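Local coordinates for alpha-L-rhamnosidase (Aspergillus terreus, PDB 6GSZ), which probably hydrolyses terminal non-reducing alpha-L-rhamnose residues from alpha-L-rhamnosides, and binds calcium ions, at residues K136-D141 / D191-G196; R160-R165 / P197-V202. One frame throughout, in Å; residues are numbered along the deposited sequence.

How the contacts relate
Both contacts lie in one antiparallel sheet of the N-terminal rhamnosidase domain, and strand 196-205 runs through both. In contact 1 its first residue, Gly-196, pairs with the end of strand 132-140; in contact 2 Ile-200 and Gly-201 of the same strand pair, on its other side, with strand 156-161. Contact 1 is partly buried and reaches a calcium ion that also carries a water ligand; it combines a short strand pairing with polar groups at the exposed end. Contact 2 is buried, and two asparagines extend its backbone pairing. The two meet directly: Asn-198 N probably hydrogen-bonds to Phe-138 O, and the hairpin turn of contact 2 also reaches the 191-196 loop.

Contact 1 (K136-D141 / D191-G196); sequences KEFSVD and DLLKQG. With CA (calcium ion), chain Y.
Val-140 and Gly-196 form an antiparallel hydrogen-bonded pair, their CA atoms 4.9 Å apart, at the last residue of strand 132-140 and the first of strand 196-205. Val-140 N donates to Gly-196 O at 2.9 Å, and Gly-196 N returns a bond to Val-140 O at 2.8 Å. Past this pair the two strands continue together through Asn-198 and Ile-200, whereas on the other side residues 191-195 diverge, the touching parts running 69° apart. Gly-196 has a positive phi of 91°, and at its backbone angles a CB would be jammed against the preceding carbonyl oxygen, which suits glycine to the bend.

On the side facing strand 228-237, Phe-138 and Leu-193 make the apolar part of the contact. Leu-193 CD2 comes to the edge of the phenyl ring, near its plane, 3.9 Å from Phe-138 CZ, and the two side chains cross at about a right angle. With Phe-138 CG between the backbone N and the carbonyl carbon (chi1 59°), the side chain sets off toward Leu-193. Leu-233 and Val-235 of strand 228-237 touch Phe-138 and Leu-193 respectively, so both hydrophobic residues belong to the interior of a beta-sandwich, consistent with a galactose-binding-like domain.

At the exposed end of the contact, Gln-195 has a side chain long enough to bend back, its NE2 making a weak hydrogen bond to Val-140 O at 3.0 Å; its stronger partner is Asp-142 O, just past the strand end. Asp-141 sets OD1 3.7 Å from Gly-196 CA, while its backbone O binds calcium at 2.3 Å beside a water ligand.

The neighbouring Asp-141 carbonyl is probably polarised by the metal, and the strand end is held by a reciprocal pair of backbone bonds, a weak side-chain bond and a metal ligand.

Contact 2 (R160-R165 / P197-V202); sequences RINDQR and PNAIGV
Asn-162, Arg-160 and Ala-199 carry most of this contact, in which a two-residue beta hairpin with a type I' turn from Ile-161 to Gln-164 lies against strand 196-205 of a sheet in the rhamnosidase N-terminal domain. Asn-162 occupies the first central position of the turn, where both backbone torsions are positive, a conformation that asparagine tolerates well.

Although the regular bridges end at Ile-161 and Ile-200, Asn-162 prolongs the pairing. Its backbone N donates to Ala-199 O at 2.9 Å, and its side-chain OD1 accepts from Ala-199 N at 3.0 Å, standing in for a backbone carbonyl; Ala-199 thus takes part through its backbone. Asn-162 CG lies anti to the carbonyl carbon and beside the backbone N (chi1 -55°), which carries it toward strand 196-205. ND2 gives a hydrogen, almost in its own amide plane, to Asn-198 OD1 at 2.8 Å, the two amides being turned 39° apart; Leu-192 O is a further acceptor for ND2.

Arg-160 pairs with Gly-201 through two backbone bonds, Arg-160 N to Gly-201 O at 2.8 Å and Gly-201 N to Arg-160 O at 2.9 Å. Between these polar grips, Ile-161 CG1 meets Ile-200 CD1 at 4.1 Å on the opposite face of the sheet from Arg-160.

The long arginine side chain turns back over its own hairpin and holds Asp-163 side-on. Its NE makes a salt bridge to Asp-163 OD1 at 3.0 Å, while NH2 donates to the backbone O of Asp-163 at 3.0 Å from well above the carbonyl plane, 67° out of it.

Contact 1 (K136-D141 / D191-G196)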
loop_
_atom_site.group_PDB
_atom_site.type_symbol
_atom_site.label_atom_id
_atom_site.label_comp_id
_atom_site.label_asym_id
_atom_site.label_seq_id
_atom_site.Cartn_x
_atom_site.Cartn_y
_atom_site.Cartn_z
ATOM N N LYS A 136 9.211 31.381 -11.544
ATOM C CA LYS A 136 8.616 32.102 -12.673
ATOM C C LYS A 136 7.601 33.112 -12.128
ATOM O O LYS A 136 6.816 32.800 -11.230
ATOM C CB LYS A 136 7.945 31.075 -13.596
ATOM C CG LYS A 136 7.102 31.633 -14.735
ATOM C CD LYS A 136 7.861 32.270 -15.835
ATOM C CE LYS A 136 7.029 32.415 -17.094
ATOM N NZ LYS A 136 7.755 33.131 -18.161
ATOM N N GLU A 137 7.617 34.319 -12.671
ATOM C CA GLU A 137 6.566 35.309 -12.423
ATOM C C GLU A 137 5.740 35.477 -13.699
ATOM O O GLU A 137 6.246 35.275 -14.833
ATOM C CB GLU A 137 7.137 36.653 -11.968
ATOM C CG GLU A 137 7.944 36.540 -10.681
ATOM C CD GLU A 137 8.424 37.860 -10.089
ATOM O OE1 GLU A 137 7.890 38.912 -10.509
ATOM O OE2 GLU A 137 9.296 37.832 -9.178
ATOM N N PHE A 138 4.446 35.777 -13.497
ATOM C CA PHE A 138 3.490 35.875 -14.618
ATOM C C PHE A 138 2.374 36.812 -14.184
ATOM O O PHE A 138 2.274 37.159 -13.021
ATOM C CB PHE A 138 2.948 34.492 -15.009
ATOM C CG PHE A 138 2.235 33.744 -13.909
ATOM C CD1 PHE A 138 2.955 33.016 -12.982
ATOM C CD2 PHE A 138 0.843 33.736 -13.823
ATOM C CE1 PHE A 138 2.318 32.302 -11.995
ATOM C CE2 PHE A 138 0.203 33.016 -12.820
ATOM C CZ PHE A 138 0.945 32.300 -11.916
ATOM N N SER A 139 1.520 37.136 -15.142
ATOM C CA SER A 139 0.443 38.067 -14.958
ATOM C C SER A 139 -0.881 37.403 -15.286
ATOM O O SER A 139 -0.982 36.716 -16.305
ATOM C CB SER A 139 0.616 39.218 -15.898
ATOM O OG SER A 139 1.748 39.935 -15.539
ATOM N N VAL A 140 -1.885 37.699 -14.470
ATOM C CA VAL A 140 -3.264 37.368 -14.768
ATOM C C VAL A 140 -4.017 38.695 -14.790
ATOM O O VAL A 140 -4.411 39.207 -13.760
ATOM C CB VAL A 140 -3.828 36.370 -13.747
ATOM C CG1 VAL A 140 -5.265 36.016 -14.083
ATOM C CG2 VAL A 140 -2.993 35.111 -13.683
ATOM N N ASP A 141 -4.131 39.283 -15.976
ATOM C CA ASP A 141 -4.650 40.674 -16.065
ATOM C C ASP A 141 -6.102 40.761 -16.559
ATOM O O ASP A 141 -6.582 41.808 -16.982
ATOM C CB ASP A 141 -3.745 41.518 -16.947
ATOM C CG ASP A 141 -2.307 41.570 -16.462
ATOM O OD1 ASP A 141 -2.069 41.849 -15.224
ATOM O OD2 ASP A 141 -1.443 41.346 -17.319
ATOM N N ASP A 191 -7.727 29.547 -5.873
ATOM C CA ASP A 191 -7.762 30.447 -4.731
ATOM C C ASP A 191 -6.348 30.915 -4.341
ATOM O O ASP A 191 -6.226 31.782 -3.460
ATOM C CB ASP A 191 -8.486 29.778 -3.570
ATOM C CG ASP A 191 -9.993 29.634 -3.770
ATOM O OD1 ASP A 191 -10.577 30.301 -4.701
ATOM O OD2 ASP A 191 -10.583 28.873 -2.980
ATOM N N LEU A 192 -5.296 30.354 -4.957
ATOM C CA LEU A 192 -3.919 30.768 -4.637
ATOM C C LEU A 192 -3.491 31.943 -5.511
ATOM O O LEU A 192 -2.545 32.657 -5.154
ATOM C CB LEU A 192 -2.956 29.591 -4.848
ATOM C CG LEU A 192 -3.280 28.308 -4.099
ATOM C CD1 LEU A 192 -2.158 27.304 -4.239
ATOM C CD2 LEU A 192 -3.557 28.535 -2.638
ATOM N N LEU A 193 -4.132 32.121 -6.674
ATOM C CA LEU A 193 -3.802 33.232 -7.549
ATOM C C LEU A 193 -4.344 34.543 -6.983
ATOM O O LEU A 193 -5.255 34.591 -6.128
ATOM C CB LEU A 193 -4.384 33.012 -8.935
ATOM C CG LEU A 193 -3.890 31.800 -9.706
ATOM C CD1 LEU A 193 -4.651 31.698 -11.040
ATOM C CD2 LEU A 193 -2.422 31.947 -9.984
ATOM N N LYS A 194 -3.779 35.626 -7.507
ATOM C CA LYS A 194 -4.361 36.935 -7.308
ATOM C C LYS A 194 -4.397 37.656 -8.654
ATOM O O LYS A 194 -3.789 37.258 -9.668
ATOM C CB LYS A 194 -3.620 37.676 -6.192
ATOM C CG LYS A 194 -2.110 37.655 -6.309
ATOM C CD LYS A 194 -1.363 38.235 -5.111
ATOM C CE LYS A 194 0.135 38.215 -5.347
ATOM N NZ LYS A 194 0.884 38.882 -4.255
ATOM N N GLN A 195 -5.214 38.696 -8.683
ATOM C CA GLN A 195 -5.332 39.519 -9.846
ATOM C C GLN A 195 -4.007 40.247 -10.068
ATOM O O GLN A 195 -3.425 40.771 -9.136
ATOM C CB GLN A 195 -6.448 40.538 -9.592
ATOM C CG GLN A 195 -7.015 41.109 -10.863
ATOM C CD GLN A 195 -7.701 40.030 -11.660
ATOM O OE1 GLN A 195 -8.700 39.475 -11.236
ATOM N NE2 GLN A 195 -7.168 39.731 -12.829
ATOM N N GLY A 196 -3.541 40.254 -11.309
ATOM C CA GLY A 196 -2.326 40.972 -11.623
ATOM C C GLY A 196 -1.106 40.060 -11.495
ATOM O O GLY A 196 -1.085 38.934 -11.984
HETATM CA CA CA Y . -6.806 44.115 -17.199
HETATM O O HOH W 1 -6.902 44.183 -14.975
#

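Contact 2 (R160-R165 / P197-V202)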
loop_
_atom_site.group_PDB
_atom_site.type_symbol
_atom_site.label_atom_id
_atom_site.label_comp_id
_atom_site.label_asym_id
_atom_site.label_seq_id
_atom_site.Cartn_x
_atom_site.Cartn_y
_atom_site.Cartn_z
ATOM N N ARG A 160 4.880 26.083 -4.667
ATOM C CA ARG A 160 4.248 27.190 -3.942
ATOM C C ARG A 160 3.785 28.220 -4.977
ATOM O O ARG A 160 4.521 28.540 -5.929
ATOM C CB ARG A 160 5.225 27.865 -2.973
ATOM C CG ARG A 160 5.904 26.921 -1.989
ATOM C CD ARG A 160 6.774 27.567 -0.928
ATOM N NE ARG A 160 5.904 28.181 0.071
ATOM C CZ ARG A 160 5.289 27.529 1.065
ATOM N NH1 ARG A 160 5.466 26.227 1.218
ATOM N NH2 ARG A 160 4.504 28.193 1.904
ATOM N N ILE A 161 2.607 28.808 -4.768
ATOM C CA ILE A 161 2.139 29.886 -5.596
ATOM C C ILE A 161 1.862 31.068 -4.673
ATOM O O ILE A 161 1.087 30.945 -3.711
ATOM C CB ILE A 161 0.890 29.521 -6.399
ATOM C CG1 ILE A 161 1.255 28.518 -7.488
ATOM C CG2 ILE A 161 0.246 30.772 -7.001
ATOM C CD1 ILE A 161 0.015 27.907 -8.184
ATOM N N ASN A 162 2.561 32.194 -4.896
ATOM C CA ASN A 162 2.458 33.352 -3.996
ATOM C C ASN A 162 2.674 32.951 -2.522
ATOM O O ASN A 162 1.903 33.349 -1.639
ATOM C CB ASN A 162 1.134 34.079 -4.225
ATOM C CG ASN A 162 0.927 34.492 -5.667
ATOM O OD1 ASN A 162 1.846 35.037 -6.287
ATOM N ND2 ASN A 162 -0.262 34.312 -6.222
ATOM N N ASP A 163 3.720 32.138 -2.280
ATOM C CA ASP A 163 4.110 31.601 -0.955
ATOM C C ASP A 163 3.009 30.793 -0.257
ATOM O O ASP A 163 3.026 30.682 0.970
ATOM C CB ASP A 163 4.628 32.684 0.002
ATOM C CG ASP A 163 5.444 32.100 1.162
ATOM O OD1 ASP A 163 6.115 31.000 0.993
ATOM O OD2 ASP A 163 5.407 32.716 2.231
ATOM N N GLN A 164 2.099 30.200 -1.014
ATOM C CA GLN A 164 1.144 29.242 -0.467
ATOM C C GLN A 164 1.475 27.871 -1.053
ATOM O O GLN A 164 1.543 27.723 -2.293
ATOM C CB GLN A 164 -0.260 29.662 -0.860
ATOM C CG GLN A 164 -0.637 31.043 -0.365
ATOM C CD GLN A 164 -1.645 31.698 -1.281
ATOM O OE1 GLN A 164 -1.358 32.074 -2.448
ATOM N NE2 GLN A 164 -2.839 31.832 -0.755
ATOM N N ARG A 165 1.610 26.865 -0.189
ATOM C CA ARG A 165 1.892 25.530 -0.676
ATOM C C ARG A 165 0.767 25.062 -1.605
ATOM O O ARG A 165 -0.400 25.195 -1.270
ATOM C CB ARG A 165 2.094 24.537 0.474
ATOM C CG ARG A 165 2.754 23.247 -0.025
ATOM C CD ARG A 165 2.821 22.188 1.036
ATOM N NE ARG A 165 3.807 21.176 0.696
ATOM C CZ ARG A 165 3.547 20.085 -0.044
ATOM N NH1 ARG A 165 2.357 19.929 -0.646
ATOM N NH2 ARG A 165 4.480 19.150 -0.139
ATOM N N PRO A 197 -0.035 40.524 -10.839
ATOM C CA PRO A 197 1.224 39.763 -10.790
ATOM C C PRO A 197 1.149 38.566 -9.849
ATOM O O PRO A 197 0.573 38.687 -8.774
ATOM C CB PRO A 197 2.268 40.812 -10.334
ATOM C CG PRO A 197 1.472 41.849 -9.636
ATOM C CD PRO A 197 0.069 41.835 -10.186
ATOM N N ASN A 198 1.768 37.461 -10.271
ATOM C CA ASN A 198 1.808 36.209 -9.511
ATOM C C ASN A 198 3.207 35.599 -9.637
ATOM O O ASN A 198 3.922 35.872 -10.617
ATOM C CB ASN A 198 0.787 35.187 -10.013
ATOM C CG ASN A 198 -0.652 35.565 -9.715
ATOM O OD1 ASN A 198 -1.221 35.106 -8.707
ATOM N ND2 ASN A 198 -1.254 36.392 -10.581
ATOM N N ALA A 199 3.540 34.709 -8.702
ATOM C CA ALA A 199 4.751 33.935 -8.821
ATOM C C ALA A 199 4.478 32.480 -8.468
ATOM O O ALA A 199 3.634 32.215 -7.623
ATOM C CB ALA A 199 5.843 34.482 -7.926
ATOM N N ILE A 200 5.233 31.592 -9.121
ATOM C CA ILE A 200 5.280 30.162 -8.779
ATOM C C ILE A 200 6.732 29.823 -8.487
ATOM O O ILE A 200 7.647 30.247 -9.237
ATOM C CB ILE A 200 4.656 29.280 -9.868
ATOM C CG1 ILE A 200 4.760 27.809 -9.488
ATOM C CG2 ILE A 200 5.265 29.516 -11.226
ATOM C CD1 ILE A 200 3.793 26.912 -10.236
ATOM N N GLY A 201 6.951 29.105 -7.389
ATOM C CA GLY A 201 8.256 28.557 -7.056
ATOM C C GLY A 201 8.129 27.061 -6.797
ATOM O O GLY A 201 7.161 26.613 -6.154
ATOM N N VAL A 202 9.073 26.268 -7.287
ATOM C CA VAL A 202 9.027 24.823 -7.081
ATOM C C VAL A 202 10.421 24.365 -6.644
ATOM O O VAL A 202 11.441 24.738 -7.287
ATOM C CB VAL A 202 8.622 24.050 -8.353
ATOM C CG1 VAL A 202 8.433 22.567 -8.012
ATOM C CG2 VAL A 202 7.343 24.610 -8.971
#